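Local coordinates for protein isoaspartyl dipeptidase (Fervidobacterium islandicum, PDB 7CF6) that probably hydrolyses beta-aspartyl (isoaspartyl) dipeptides such as beta-Asp-Leu at a zinc centre, an activity linked to protein repair, at residues T95-C100 / L125-Y130; V66-G71 / A115-L120; I156-I161 / G194-H199. All coordinates share one frame; numbering follows the deposited sequence.

Overall arrangement
The three contacts lie in the TIM-barrel-like domain of this amidohydrolase. Contact 1 pairs strands 94-99 and 126-131, contact 3 pairs strands 155-163 and 195-200, and strands 126-131 and 155-163 are themselves neighbours, so both belong to one parallel run; their centres are about 13 Å apart. Contact 2, its centre about 8 Å from that of contact 1, lays the loop after strand 55-66 on helix 110-121, which joins the two strands of contact 1. In the chain the segments of contacts 1 and 2 alternate, and contact 3 follows. Contacts 2 and 3, about 16 Å between centres, bring H67 and E160 to the same zinc ion and beta-Asp-Leu ligand.

Contact 1 (T95-C100 / L125-Y130); sequences TTVVGC and LNTFIY
T95 O receives two N-H groups of N126 where the parallel strands T95-G99 and N126-Y130 begin their pairing. The backbone N126 N comes in the carbonyl plane at 3.0 Å, while N126 ND2 reaches the same T95 O from above that plane at 3.3 Å. The N126 side chain has CG beside its own backbone N (chi1 -59°), which brings ND2 back to T95 O, nearly in the plane of its own amide. From there the bonds alternate in parallel fashion, V97 giving its N-H to N126 O and its carbonyl to F128 N, until G99 N meets F128 O at 2.7 Å and G99 O takes Y130 N.

The face that carries V98 is close-packed toward Y130. The Y130 ring lies against both V98 and C100, its CE2 being 3.8 Å from V98 CG1 and its CD2 3.6 Å from C100 CB, and I156 of the next strand adds to this packing. Toward N126, T96 and F128 the same face is looser: the F128 ring turns its edge to T96 CG2, at 3.9 Å from F128 CE1. F128 and N126 are partly exposed there, beside the loop holding L345 and K347. T127 and I129 pack under helix 110-121, T127 OG1 bonding to A117 O, while V97 on the same face meets V66 of strand 55-66.

The side chain of C100 lies about 5 Å from a zinc ion, at the active-site end of the pair. Apart from the N126 amide bond, every polar link across it is made by backbone: these bonds set the register, and the amide doubles the grip on T95 O.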
loop_
_atom_site.group_PDB
_atom_site.type_symbol
_atom_site.label_atom_id
_atom_site.label_comp_id
_atom_site.label_asym_id
_atom_site.label_seq_id
_atom_site.Cartn_x
_atom_site.Cartn_y
_atom_site.Cartn_z
ATOM N N THR B 95 -2.316 43.101 3.579
ATOM C CA THR B 95 -1.261 42.647 4.530
ATOM C C THR B 95 -1.392 41.159 4.866
ATOM O O THR B 95 -0.364 40.596 5.325
ATOM C CB THR B 95 -1.268 43.497 5.801
ATOM O OG1 THR B 95 -2.545 43.333 6.424
ATOM C CG2 THR B 95 -0.976 44.944 5.486
ATOM N N THR B 96 -2.576 40.562 4.677
ATOM C CA THR B 96 -2.819 39.112 4.941
ATOM C C THR B 96 -3.496 38.491 3.711
ATOM O O THR B 96 -4.342 39.182 3.107
ATOM C CB THR B 96 -3.632 38.880 6.228
ATOM O OG1 THR B 96 -3.050 39.531 7.368
ATOM C CG2 THR B 96 -3.811 37.413 6.539
ATOM N N VAL B 97 -3.092 37.270 3.337
ATOM C CA VAL B 97 -3.770 36.451 2.297
ATOM C C VAL B 97 -3.874 35.002 2.798
ATOM O O VAL B 97 -2.982 34.555 3.566
ATOM C CB VAL B 97 -3.038 36.532 0.948
ATOM C CG1 VAL B 97 -2.893 37.971 0.496
ATOM C CG2 VAL B 97 -1.681 35.831 0.982
ATOM N N VAL B 98 -4.934 34.308 2.374
ATOM C CA VAL B 98 -5.160 32.850 2.583
ATOM C C VAL B 98 -5.126 32.203 1.197
ATOM O O VAL B 98 -6.024 32.561 0.379
ATOM C CB VAL B 98 -6.512 32.607 3.285
ATOM C CG1 VAL B 98 -6.620 31.202 3.860
ATOM C CG2 VAL B 98 -6.781 33.655 4.361
ATOM N N GLY B 99 -4.161 31.305 0.937
ATOM C CA GLY B 99 -3.968 30.688 -0.396
ATOM C C GLY B 99 -4.693 29.361 -0.532
ATOM O O GLY B 99 -4.753 28.652 0.479
ATOM N N CYS B 100 -5.225 29.031 -1.718
ATOM C CA CYS B 100 -5.953 27.756 -2.011
ATOM C C CYS B 100 -5.512 27.181 -3.374
ATOM O O CYS B 100 -4.952 27.927 -4.198
ATOM C CB CYS B 100 -7.479 27.941 -1.976
ATOM S SG CYS B 100 -8.097 29.339 -2.957
ATOM N N LEU B 125 4.715 39.738 4.752
ATOM C CA LEU B 125 3.266 39.429 4.590
ATOM C C LEU B 125 2.837 38.369 5.615
ATOM O O LEU B 125 3.725 37.559 6.045
ATOM C CB LEU B 125 3.051 38.909 3.177
ATOM C CG LEU B 125 1.729 39.305 2.560
ATOM C CD1 LEU B 125 1.682 40.805 2.320
ATOM C CD2 LEU B 125 1.512 38.549 1.259
ATOM N N ASN B 126 1.544 38.364 5.980
ATOM C CA ASN B 126 0.922 37.377 6.913
ATOM C C ASN B 126 0.170 36.339 6.069
ATOM O O ASN B 126 -0.605 36.774 5.220
ATOM C CB ASN B 126 0.068 38.100 7.957
ATOM C CG ASN B 126 0.866 39.100 8.780
ATOM O OD1 ASN B 126 1.443 38.751 9.820
ATOM N ND2 ASN B 126 0.915 40.352 8.338
ATOM N N THR B 127 0.420 35.034 6.230
ATOM C CA THR B 127 -0.078 33.996 5.282
ATOM C C THR B 127 -0.770 32.808 5.969
ATOM O O THR B 127 -0.372 32.419 7.087
ATOM C CB THR B 127 1.059 33.509 4.390
ATOM O OG1 THR B 127 2.095 32.887 5.150
ATOM C CG2 THR B 127 1.609 34.676 3.612
ATOM N N PHE B 128 -1.775 32.239 5.292
ATOM C CA PHE B 128 -2.444 30.964 5.666
ATOM C C PHE B 128 -2.827 30.193 4.397
ATOM O O PHE B 128 -2.947 30.790 3.280
ATOM C CB PHE B 128 -3.645 31.236 6.582
ATOM C CG PHE B 128 -3.333 32.111 7.775
ATOM C CD1 PHE B 128 -3.384 33.497 7.670
ATOM C CD2 PHE B 128 -2.983 31.550 9.003
ATOM C CE1 PHE B 128 -3.060 34.293 8.759
ATOM C CE2 PHE B 128 -2.660 32.360 10.086
ATOM C CZ PHE B 128 -2.702 33.728 9.966
ATOM N N ILE B 129 -3.016 28.884 4.566
ATOM C CA ILE B 129 -3.390 27.981 3.433
ATOM C C ILE B 129 -4.603 27.065 3.756
ATOM O O ILE B 129 -4.930 26.788 4.956
ATOM C CB ILE B 129 -2.151 27.179 2.966
ATOM C CG1 ILE B 129 -1.562 26.311 4.081
ATOM C CG2 ILE B 129 -1.098 28.117 2.382
ATOM C CD1 ILE B 129 -0.791 25.122 3.570
ATOM N N TYR B 130 -5.256 26.583 2.694
ATOM C CA TYR B 130 -6.165 25.415 2.737
ATOM C C TYR B 130 -5.398 24.165 2.253
ATOM O O TYR B 130 -4.456 24.301 1.453
ATOM C CB TYR B 130 -7.419 25.660 1.897
ATOM C CG TYR B 130 -8.309 26.843 2.220
ATOM C CD1 TYR B 130 -9.436 26.727 3.025
ATOM C CD2 TYR B 130 -8.143 28.054 1.578
ATOM C CE1 TYR B 130 -10.305 27.788 3.259
ATOM C CE2 TYR B 130 -9.004 29.126 1.788
ATOM C CZ TYR B 130 -10.092 29.003 2.634
ATOM O OH TYR B 130 -10.919 30.081 2.796
#

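Contact 2 (V66-G71 / A115-L120); sequences VHITGG and AKAKSL. With ZN (zinc ion), chain R; FWO ((2S)-2-[[(3S)-3-azanyl-4-oxidanyl-4-oxidanylidene-butanoyl]amino]-4-methyl-pentanoic acid), chain P.
The loop leaving the H65-x-H67 zinc-binding motif of the amidohydrolase site packs I68 and T69 against helix A115-L120. On its active-site side, H67 NE2 binds a zinc ion at 2.5 Å, the metal lying in the plane of the ring, and the carboxylate oxygen O04 of the bound beta-Asp-Leu sits over the middle of one ring face. On the other side I68 points at the helix. Its CG1 branch stands between backbone N and carbonyl carbon (chi1 57°) and carries CD1 onto the helix backbone, 3.7 Å from A117 N and 4.0 Å from A117 CB. The second branch, CG2, rests on L120 CD1 at 3.9 Å.

K116 adds the other contact to I68. Bent at its second torsion (chi2 60°), its chain crosses I68 obliquely and brings CE 3.5 Å from I68 O, with CG near I68 CD1. Its NZ continues to L84 O and forms a salt bridge with E83. T69 CG2 slides past K116 CB at 4.1 Å, while T69 OG1 donates to G70 O of the next residue at 3.0 Å. A type I turn from H67 to G70 lets neighbouring residues look opposite ways, H67 to the metal and I68 to the helix.

No hydrogen bond spans the two segments; the join is apolar. I68 also touches L113 one turn earlier in the helix. It fits between helix 110-121 and V97 of strand 94-99, while the helix itself packs on strand 126-131, A117 against I129 and L120 against T127.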
loop_
_atom_site.group_PDB
_atom_site.type_symbol
_atom_site.label_atom_id
_atom_site.label_comp_id
_atom_site.label_asym_id
_atom_site.label_seq_id
_atom_site.Cartn_x
_atom_site.Cartn_y
_atom_site.Cartn_z
ATOM N N VAL B 66 -6.855 33.502 -2.546
ATOM C CA VAL B 66 -5.734 33.837 -3.475
ATOM C C VAL B 66 -4.997 32.553 -3.888
ATOM O O VAL B 66 -4.694 31.708 -3.017
ATOM C CB VAL B 66 -4.791 34.870 -2.839
ATOM C CG1 VAL B 66 -3.780 35.425 -3.829
ATOM C CG2 VAL B 66 -5.577 36.008 -2.219
ATOM N N HIS B 67 -4.741 32.411 -5.193
ATOM C CA HIS B 67 -3.937 31.320 -5.803
ATOM C C HIS B 67 -2.462 31.723 -5.803
ATOM O O HIS B 67 -1.924 32.013 -6.869
ATOM C CB HIS B 67 -4.486 31.012 -7.197
ATOM C CG HIS B 67 -5.847 30.424 -7.108
ATOM N ND1 HIS B 67 -6.042 29.059 -6.955
ATOM C CD2 HIS B 67 -7.061 31.009 -7.058
ATOM C CE1 HIS B 67 -7.326 28.824 -6.846
ATOM N NE2 HIS B 67 -7.974 30.013 -6.895
ATOM N N ILE B 68 -1.843 31.759 -4.623
ATOM C CA ILE B 68 -0.499 32.381 -4.420
ATOM C C ILE B 68 0.556 31.639 -5.260
ATOM O O ILE B 68 1.590 32.245 -5.580
ATOM C CB ILE B 68 -0.143 32.418 -2.918
ATOM C CG1 ILE B 68 -0.171 31.026 -2.268
ATOM C CG2 ILE B 68 -1.051 33.400 -2.201
ATOM C CD1 ILE B 68 0.475 30.963 -0.896
ATOM N N THR B 69 0.304 30.374 -5.607
ATOM C CA THR B 69 1.215 29.522 -6.411
ATOM C C THR B 69 0.948 29.703 -7.909
ATOM O O THR B 69 1.700 29.122 -8.701
ATOM C CB THR B 69 1.067 28.039 -6.031
ATOM O OG1 THR B 69 -0.274 27.602 -6.250
ATOM C CG2 THR B 69 1.465 27.783 -4.597
ATOM N N GLY B 70 -0.099 30.436 -8.275
ATOM C CA GLY B 70 -0.730 30.333 -9.603
ATOM C C GLY B 70 -1.784 29.232 -9.633
ATOM O O GLY B 70 -1.781 28.349 -8.738
ATOM N N GLY B 71 -2.684 29.313 -10.614
ATOM C CA GLY B 71 -3.756 28.330 -10.866
ATOM C C GLY B 71 -4.151 28.320 -12.330
ATOM O O GLY B 71 -3.278 28.507 -13.169
ATOM N N ALA B 115 5.247 26.186 0.692
ATOM C CA ALA B 115 6.527 26.911 0.542
ATOM C C ALA B 115 6.256 28.388 0.232
ATOM O O ALA B 115 6.905 29.272 0.828
ATOM C CB ALA B 115 7.360 26.280 -0.547
ATOM N N LYS B 116 5.356 28.646 -0.716
ATOM C CA LYS B 116 5.141 30.016 -1.234
ATOM C C LYS B 116 4.527 30.881 -0.139
ATOM O O LYS B 116 4.788 32.084 -0.148
ATOM C CB LYS B 116 4.212 30.017 -2.440
ATOM C CG LYS B 116 3.809 31.406 -2.916
ATOM C CD LYS B 116 4.961 32.235 -3.332
ATOM C CE LYS B 116 4.506 33.471 -4.054
ATOM N NZ LYS B 116 5.658 34.249 -4.557
ATOM N N ALA B 117 3.699 30.278 0.715
ATOM C CA ALA B 117 3.077 30.937 1.882
ATOM C C ALA B 117 4.187 31.377 2.809
ATOM O O ALA B 117 4.080 32.474 3.347
ATOM C CB ALA B 117 2.143 30.003 2.607
ATOM N N LYS B 118 5.184 30.506 2.995
ATOM C CA LYS B 118 6.300 30.747 3.951
ATOM C C LYS B 118 7.241 31.808 3.371
ATOM O O LYS B 118 7.739 32.610 4.143
ATOM C CB LYS B 118 6.977 29.439 4.373
ATOM C CG LYS B 118 6.332 28.831 5.619
ATOM C CD LYS B 118 7.182 27.812 6.337
ATOM C CE LYS B 118 6.679 27.398 7.707
ATOM N NZ LYS B 118 6.817 28.490 8.696
ATOM N N SER B 119 7.432 31.866 2.055
ATOM C CA SER B 119 8.342 32.858 1.411
ATOM C C SER B 119 7.659 34.235 1.438
ATOM O O SER B 119 8.306 35.239 1.790
ATOM C CB SER B 119 8.777 32.400 0.035
ATOM O OG SER B 119 7.722 32.494 -0.887
ATOM N N LEU B 120 6.366 34.272 1.152
ATOM C CA LEU B 120 5.532 35.474 1.378
ATOM C C LEU B 120 5.665 35.898 2.839
ATOM O O LEU B 120 5.741 37.112 3.028
ATOM C CB LEU B 120 4.074 35.196 0.995
ATOM C CG LEU B 120 3.842 35.091 -0.508
ATOM C CD1 LEU B 120 2.406 34.697 -0.835
ATOM C CD2 LEU B 120 4.220 36.397 -1.207
HETATM ZN ZN ZN R . -10.396 30.627 -6.766
HETATM C C10 FWO P . -14.090 31.289 -11.791
HETATM C C13 FWO P . -10.816 29.102 -11.440
HETATM C C15 FWO P . -15.380 30.590 -12.242
HETATM C C17 FWO P . -8.498 28.387 -10.627
HETATM O O01 FWO P . -16.401 30.553 -11.454
HETATM O O02 FWO P . -11.893 30.540 -9.886
HETATM O O03 FWO P . -15.426 30.073 -13.409
HETATM O O04 FWO P . -7.850 29.450 -10.873
HETATM O O05 FWO P . -7.869 27.279 -10.673
HETATM N N06 FWO P . -12.945 30.383 -11.982
HETATM N N07 FWO P . -10.349 29.062 -9.002
HETATM C C08 FWO P . -13.897 32.550 -12.653
HETATM C C09 FWO P . -15.178 33.295 -13.086
HETATM C C11 FWO P . -15.026 33.917 -14.485
HETATM C C12 FWO P . -15.475 34.376 -12.034
HETATM C C14 FWO P . -11.912 30.075 -10.988
HETATM C C16 FWO P . -10.031 28.425 -10.291
#

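Contact 3 (I156-I161 / G194-H199); sequences IGVGEI and GIVNFH. With ZN (zinc ion), chain Q; ZN (zinc ion), chain R; FWO ((2S)-2-[[(3S)-3-azanyl-4-oxidanyl-4-oxidanylidene-butanoyl]amino]-4-methyl-pentanoic acid), chain P.
I156-I161 and I195-H199 run parallel, their axes 12° apart, in a register that slips by one residue at a beta bulge between V158 and I161. Before the bulge I195 N bonds to I156 O, V158 N to I195 O and N197 N to V158 O; beyond it I161 N donates to N197 O and H199 N to I161 O, the latter at 2.8 Å. A cis peptide bond precedes E160 within the bulge, and from there the E160 side chain heads for the metals.

On one face V158 and V196 lie side by side, pointing the same way, with V158 CG1 3.9 Å from V196 CG2; helix 173-190 covers them. At the C-terminal end E160 and H199 contribute to the binuclear zinc site. E160 is extended beyond CG, and its carboxylate straddles two zinc ions: OE1 binds one at 2.3 Å and OE2 the other, which H67 also binds, at 2.6 Å. H199, with CG anti to its backbone N (chi1 169°), brings ND1 to the first ion at 1.9 Å. The carboxylate and imidazole planes stand 88° apart. D165 accepts a hydrogen bond from H199 NE2 and probably fixes the rotation of the ring, while Y134 stacks on it.

The amine N07 of beta-Asp-Leu donates to E160 OE2 at 2.9 Å, and O01 of its leucine carboxylate lies at the H199 ring edge. E160 occupies the metal-bridging place that a carboxylated lysine fills in many binuclear amidohydrolases, and one carboxylate both links the two ions and grips the amine of the dipeptide.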
loop_
_atom_site.group_PDB
_atom_site.type_symbol
_atom_site.label_atom_id
_atom_site.label_comp_id
_atom_site.label_asym_id
_atom_site.label_seq_id
_atom_site.Cartn_x
_atom_site.Cartn_y
_atom_site.Cartn_z
ATOM N N ILE B 156 -5.728 26.082 7.662
ATOM C CA ILE B 156 -6.905 26.634 8.411
ATOM C C ILE B 156 -8.203 25.992 7.889
ATOM O O ILE B 156 -9.275 26.496 8.249
ATOM C CB ILE B 156 -6.961 28.183 8.336
ATOM C CG1 ILE B 156 -6.687 28.735 6.933
ATOM C CG2 ILE B 156 -6.018 28.815 9.340
ATOM C CD1 ILE B 156 -7.766 28.416 5.929
ATOM N N GLY B 157 -8.117 24.950 7.056
ATOM C CA GLY B 157 -9.292 24.245 6.522
ATOM C C GLY B 157 -9.020 23.509 5.214
ATOM O O GLY B 157 -7.838 23.231 4.902
ATOM N N VAL B 158 -10.095 23.203 4.476
ATOM C CA VAL B 158 -10.046 22.522 3.151
ATOM C C VAL B 158 -10.821 23.320 2.085
ATOM O O VAL B 158 -11.889 23.899 2.404
ATOM C CB VAL B 158 -10.597 21.093 3.248
ATOM C CG1 VAL B 158 -12.095 21.075 3.469
ATOM C CG2 VAL B 158 -10.243 20.285 2.012
ATOM N N GLY B 159 -10.324 23.305 0.845
ATOM C CA GLY B 159 -10.999 23.961 -0.280
ATOM C C GLY B 159 -10.087 24.156 -1.486
ATOM O O GLY B 159 -8.970 23.665 -1.513
ATOM N N GLU B 160 -10.598 24.853 -2.505
ATOM C CA GLU B 160 -12.011 25.198 -2.596
ATOM C C GLU B 160 -12.740 23.990 -3.205
ATOM O O GLU B 160 -12.352 23.611 -4.323
ATOM C CB GLU B 160 -12.198 26.489 -3.392
ATOM C CG GLU B 160 -11.355 26.560 -4.648
ATOM C CD GLU B 160 -11.605 27.739 -5.568
ATOM O OE1 GLU B 160 -12.731 28.293 -5.549
ATOM O OE2 GLU B 160 -10.674 28.084 -6.330
ATOM N N ILE B 161 -13.674 23.364 -2.464
ATOM C CA ILE B 161 -14.453 22.174 -2.923
ATOM C C ILE B 161 -15.438 22.628 -3.999
ATOM O O ILE B 161 -16.186 23.601 -3.759
ATOM C CB ILE B 161 -15.182 21.480 -1.763
ATOM C CG1 ILE B 161 -14.198 20.980 -0.698
ATOM C CG2 ILE B 161 -16.078 20.365 -2.282
ATOM C CD1 ILE B 161 -13.000 20.198 -1.230
ATOM N N GLY B 194 -11.298 25.767 11.165
ATOM C CA GLY B 194 -11.767 24.533 10.504
ATOM C C GLY B 194 -12.721 24.825 9.355
ATOM O O GLY B 194 -13.677 24.069 9.203
ATOM N N ILE B 195 -12.437 25.831 8.518
ATOM C CA ILE B 195 -13.345 26.286 7.427
ATOM C C ILE B 195 -13.339 25.310 6.254
ATOM O O ILE B 195 -12.274 24.787 5.931
ATOM C CB ILE B 195 -12.949 27.687 6.953
ATOM C CG1 ILE B 195 -12.959 28.693 8.111
ATOM C CG2 ILE B 195 -13.833 28.123 5.790
ATOM C CD1 ILE B 195 -14.189 28.616 9.020
ATOM N N VAL B 196 -14.502 25.137 5.619
ATOM C CA VAL B 196 -14.664 24.490 4.278
ATOM C C VAL B 196 -15.036 25.570 3.258
ATOM O O VAL B 196 -16.174 26.035 3.256
ATOM C CB VAL B 196 -15.713 23.365 4.300
ATOM C CG1 VAL B 196 -15.907 22.740 2.921
ATOM C CG2 VAL B 196 -15.345 22.311 5.321
ATOM N N ASN B 197 -14.099 25.961 2.419
ATOM C CA ASN B 197 -14.360 26.973 1.376
ATOM C C ASN B 197 -15.077 26.218 0.271
ATOM O O ASN B 197 -14.609 25.146 -0.087
ATOM C CB ASN B 197 -13.063 27.651 0.942
ATOM C CG ASN B 197 -13.285 28.889 0.110
ATOM O OD1 ASN B 197 -14.340 29.026 -0.497
ATOM N ND2 ASN B 197 -12.301 29.778 0.071
ATOM N N PHE B 198 -16.227 26.704 -0.166
ATOM C CA PHE B 198 -17.011 26.098 -1.270
ATOM C C PHE B 198 -16.834 27.004 -2.486
ATOM O O PHE B 198 -17.118 28.227 -2.386
ATOM C CB PHE B 198 -18.482 25.911 -0.877
ATOM C CG PHE B 198 -18.761 24.758 0.057
ATOM C CD1 PHE B 198 -18.896 23.469 -0.426
ATOM C CD2 PHE B 198 -18.890 24.957 1.427
ATOM C CE1 PHE B 198 -19.151 22.409 0.434
ATOM C CE2 PHE B 198 -19.150 23.898 2.289
ATOM C CZ PHE B 198 -19.273 22.621 1.790
ATOM N N HIS B 199 -16.316 26.424 -3.573
ATOM C CA HIS B 199 -16.382 26.984 -4.947
ATOM C C HIS B 199 -17.679 26.539 -5.599
ATOM O O HIS B 199 -17.806 25.344 -5.872
ATOM C CB HIS B 199 -15.251 26.496 -5.835
ATOM C CG HIS B 199 -15.484 26.841 -7.265
ATOM N ND1 HIS B 199 -15.205 28.090 -7.769
ATOM C CD2 HIS B 199 -15.976 26.113 -8.288
ATOM C CE1 HIS B 199 -15.498 28.109 -9.053
ATOM N NE2 HIS B 199 -15.971 26.911 -9.397
HETATM ZN ZN ZN Q . -13.544 29.066 -7.556
HETATM ZN ZN ZN R . -10.396 30.627 -6.766
HETATM C C10 FWO P . -14.090 31.289 -11.791
HETATM C C13 FWO P . -10.816 29.102 -11.440
HETATM C C15 FWO P . -15.380 30.590 -12.242
HETATM C C17 FWO P . -8.498 28.387 -10.627
HETATM O O01 FWO P . -16.401 30.553 -11.454
HETATM O O02 FWO P . -11.893 30.540 -9.886
HETATM O O03 FWO P . -15.426 30.073 -13.409
HETATM O O04 FWO P . -7.850 29.450 -10.873
HETATM O O05 FWO P . -7.869 27.279 -10.673
HETATM N N06 FWO P . -12.945 30.383 -11.982
HETATM N N07 FWO P . -10.349 29.062 -9.002
HETATM C C08 FWO P . -13.897 32.550 -12.653
HETATM C C09 FWO P . -15.178 33.295 -13.086
HETATM C C11 FWO P . -15.026 33.917 -14.485
HETATM C C12 FWO P . -15.475 34.376 -12.034
HETATM C C14 FWO P . -11.912 30.075 -10.988
HETATM C C16 FWO P . -10.031 28.425 -10.291
#